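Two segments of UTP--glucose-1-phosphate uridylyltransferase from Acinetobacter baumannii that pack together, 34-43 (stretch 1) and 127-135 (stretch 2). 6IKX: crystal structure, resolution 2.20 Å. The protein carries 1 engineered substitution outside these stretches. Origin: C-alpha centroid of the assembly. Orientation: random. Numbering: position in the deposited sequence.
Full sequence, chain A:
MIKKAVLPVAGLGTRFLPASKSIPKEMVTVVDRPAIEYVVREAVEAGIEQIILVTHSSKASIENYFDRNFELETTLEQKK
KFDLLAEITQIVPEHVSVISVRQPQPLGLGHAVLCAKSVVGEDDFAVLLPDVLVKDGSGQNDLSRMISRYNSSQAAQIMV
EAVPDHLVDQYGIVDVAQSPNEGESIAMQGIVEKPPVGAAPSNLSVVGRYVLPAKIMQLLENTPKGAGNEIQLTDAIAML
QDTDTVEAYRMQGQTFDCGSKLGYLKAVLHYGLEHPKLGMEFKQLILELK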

# COMPACT_ATOMS: atom_id res chain seq x y z
N PRO A 34 -5.20 -16.12 7.93
CA PRO A 34 -5.10 -16.26 6.48
C PRO A 34 -4.56 -17.65 6.06
O PRO A 34 -3.81 -18.29 6.81
CB PRO A 34 -4.15 -15.10 6.14
CG PRO A 34 -3.25 -15.04 7.34
CD PRO A 34 -4.26 -15.14 8.47
N ALA A 35 -4.98 -18.11 4.88
CA ALA A 35 -4.68 -19.45 4.32
C ALA A 35 -3.15 -19.68 4.36
O ALA A 35 -2.72 -20.79 4.69
CB ALA A 35 -5.25 -19.54 2.92
N ILE A 36 -2.37 -18.66 4.03
CA ILE A 36 -0.89 -18.73 3.87
C ILE A 36 -0.29 -19.21 5.19
O ILE A 36 0.77 -19.84 5.14
CB ILE A 36 -0.28 -17.38 3.42
CG1 ILE A 36 1.16 -17.52 2.94
CG2 ILE A 36 -0.35 -16.32 4.52
CD1 ILE A 36 1.37 -18.37 1.74
N GLU A 37 -0.89 -18.86 6.33
CA GLU A 37 -0.29 -19.20 7.64
C GLU A 37 -0.13 -20.72 7.73
O GLU A 37 0.83 -21.20 8.36
CB GLU A 37 -1.10 -18.78 8.86
CG GLU A 37 -0.18 -18.63 10.06
CD GLU A 37 -0.83 -18.53 11.41
OE1 GLU A 37 -1.04 -17.41 11.83
OE2 GLU A 37 -1.09 -19.59 12.06
N TYR A 38 -1.07 -21.43 7.14
CA TYR A 38 -1.19 -22.90 7.28
C TYR A 38 -0.08 -23.58 6.47
O TYR A 38 0.37 -24.66 6.87
CB TYR A 38 -2.55 -23.37 6.78
CG TYR A 38 -3.72 -23.04 7.67
CD1 TYR A 38 -4.42 -21.86 7.50
CD2 TYR A 38 -4.18 -23.97 8.60
CE1 TYR A 38 -5.51 -21.56 8.30
CE2 TYR A 38 -5.29 -23.69 9.39
CZ TYR A 38 -5.95 -22.48 9.23
OH TYR A 38 -7.06 -22.20 9.97
N VAL A 39 0.31 -22.93 5.36
CA VAL A 39 1.30 -23.41 4.36
C VAL A 39 2.69 -23.12 4.92
O VAL A 39 3.62 -23.96 4.76
CB VAL A 39 1.08 -22.74 3.00
CG1 VAL A 39 2.05 -23.24 1.95
CG2 VAL A 39 -0.33 -22.94 2.50
N VAL A 40 2.83 -21.97 5.59
CA VAL A 40 4.13 -21.59 6.20
C VAL A 40 4.31 -22.49 7.43
O VAL A 40 5.41 -23.06 7.53
CB VAL A 40 4.26 -20.10 6.50
CG1 VAL A 40 5.45 -19.85 7.41
CG2 VAL A 40 4.38 -19.27 5.21
N ARG A 41 3.24 -22.73 8.22
CA ARG A 41 3.33 -23.63 9.41
C ARG A 41 3.80 -25.02 8.92
O ARG A 41 4.75 -25.56 9.49
CB ARG A 41 2.04 -23.60 10.25
CG ARG A 41 2.13 -24.27 11.61
CD ARG A 41 0.84 -24.44 12.41
NE ARG A 41 0.07 -23.21 12.66
CZ ARG A 41 -1.23 -22.99 12.34
NH1 ARG A 41 -1.95 -23.91 11.73
NH2 ARG A 41 -1.82 -21.85 12.63
N GLU A 42 3.19 -25.57 7.86
CA GLU A 42 3.53 -26.90 7.27
C GLU A 42 5.03 -26.95 6.91
O GLU A 42 5.68 -27.95 7.24
CB GLU A 42 2.57 -27.17 6.09
CG GLU A 42 2.88 -28.40 5.23
CD GLU A 42 2.10 -28.46 3.91
OE1 GLU A 42 2.33 -29.40 3.09
OE2 GLU A 42 1.22 -27.57 3.69
N ALA A 43 5.55 -25.93 6.24
CA ALA A 43 6.96 -25.83 5.80
C ALA A 43 7.92 -25.90 7.00
O ALA A 43 8.91 -26.70 7.00
CB ALA A 43 7.16 -24.54 5.06
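Stretch 2 (127-135) VLLPDVLVK

A beta-branched residue on a helix can serve several partners at once, and Val39 illustrates the principle. Its CA-to-CB bond points toward stretch 2, and in the t rotamer CG1 lies beside Leu128 and CG2 beside Leu133, with Pro130 within reach of both methyls. CG1 lies 3.7 Å from CB of Leu128, while CG2 lies 3.6 Å from CD2 of Leu133 and 4.2 Å from CB of Pro130. The same CG2 also rests 3.7 Å from the backbone O of Pro130, and the nearest CA atoms across the contact are those of Val39 and Pro130, 5.9 Å apart.

Stretch 2 meets the helix along a bent path. Extended at Val127 and Leu128, the chain bends through a type I turn from Leu129 to Val132, held by a hydrogen bond from Val132 N to Leu129 O (3.3 Å), and becomes extended again over 132-135. This second strand passes the helix with an axial closest approach of 8.2 Å and a crossing angle of 54°, so the two run obliquely, in broadly similar directions.

Around the centre, residues earlier in the helix join the contact. Toward the start of the helix, Ile36 points its CA-to-CB bond away, yet its CD1 returns to within 3.7 Å of CB of Pro130. Leu133 starts sideways but extends its end inward: CD2 lies 3.7 Å from O of Ala35 and 3.9 Å from CB of Tyr38, and CD1 covers one face of the tyrosine ring.

About one turn beyond Val39, Glu42 brings the polar edge. Its extended side chain sets CD 4.0 Å from CD1 of Leu128 and OE1 3.6 Å from CG2 of Val134 (its CG1 is not modelled). These are packing contacts; both carboxylate oxygens find hydrogen bonds elsewhere in the structure.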

# COMPACT_ATOMS: atom_id res chain seq x y z
N VAL A 127 9.02 -26.64 -3.10
CA VAL A 127 8.01 -25.69 -3.66
C VAL A 127 6.67 -26.02 -3.00
O VAL A 127 6.32 -27.21 -2.95
CB VAL A 127 7.91 -25.78 -5.19
CG1 VAL A 127 6.80 -24.89 -5.73
CG2 VAL A 127 9.24 -25.49 -5.88
N LEU A 128 6.05 -25.03 -2.38
CA LEU A 128 4.70 -25.14 -1.76
C LEU A 128 3.80 -24.23 -2.60
O LEU A 128 4.08 -23.02 -2.63
CB LEU A 128 4.65 -24.65 -0.30
CG LEU A 128 5.49 -25.33 0.80
CD1 LEU A 128 4.64 -26.23 1.69
CD2 LEU A 128 6.71 -26.06 0.26
N LEU A 129 2.82 -24.79 -3.30
CA LEU A 129 1.72 -23.99 -3.89
C LEU A 129 0.73 -23.70 -2.76
O LEU A 129 0.08 -24.59 -2.23
CB LEU A 129 1.05 -24.74 -5.05
CG LEU A 129 1.90 -25.07 -6.27
CD1 LEU A 129 1.04 -25.04 -7.52
CD2 LEU A 129 3.07 -24.13 -6.46
N PRO A 130 0.59 -22.43 -2.37
CA PRO A 130 -0.19 -22.06 -1.19
C PRO A 130 -1.73 -21.99 -1.34
O PRO A 130 -2.39 -21.85 -0.36
CB PRO A 130 0.33 -20.64 -0.94
CG PRO A 130 0.51 -20.12 -2.36
CD PRO A 130 1.16 -21.28 -3.08
N ASP A 131 -2.27 -22.16 -2.54
CA ASP A 131 -3.74 -22.31 -2.73
C ASP A 131 -4.14 -23.71 -2.24
O ASP A 131 -5.32 -23.91 -1.99
CB ASP A 131 -4.15 -21.93 -4.16
CG ASP A 131 -3.12 -22.30 -5.23
OD1 ASP A 131 -1.89 -22.04 -5.02
OD2 ASP A 131 -3.55 -22.84 -6.27
N VAL A 132 -3.19 -24.62 -2.01
CA VAL A 132 -3.48 -25.98 -1.45
C VAL A 132 -2.99 -26.07 -0.01
O VAL A 132 -1.79 -25.84 0.21
CB VAL A 132 -2.88 -27.10 -2.31
CG1 VAL A 132 -3.43 -28.47 -1.91
CG2 VAL A 132 -3.12 -26.82 -3.79
N LEU A 133 -3.92 -26.37 0.91
CA LEU A 133 -3.68 -26.70 2.33
C LEU A 133 -3.58 -28.22 2.43
O LEU A 133 -4.34 -28.85 1.72
CB LEU A 133 -4.87 -26.21 3.16
CG LEU A 133 -5.08 -24.69 3.19
CD1 LEU A 133 -5.81 -24.30 4.45
CD2 LEU A 133 -3.78 -23.92 3.09
N VAL A 134 -2.61 -28.75 3.19
CA VAL A 134 -2.55 -30.19 3.57
C VAL A 134 -2.76 -30.30 5.08
O VAL A 134 -2.09 -29.60 5.79
CB VAL A 134 -1.24 -30.86 3.12
CG2 VAL A 134 -0.89 -30.40 1.73
N LYS A 135 -3.72 -31.12 5.51
CA LYS A 135 -4.00 -31.46 6.92
C LYS A 135 -3.37 -32.83 7.18
O LYS A 135 -3.49 -33.67 6.29
CB LYS A 135 -5.50 -31.47 7.18
CG LYS A 135 -5.87 -31.40 8.65
CD LYS A 135 -7.13 -30.60 8.94
CE LYS A 135 -8.39 -31.34 8.58
NZ LYS A 135 -8.44 -32.67 9.25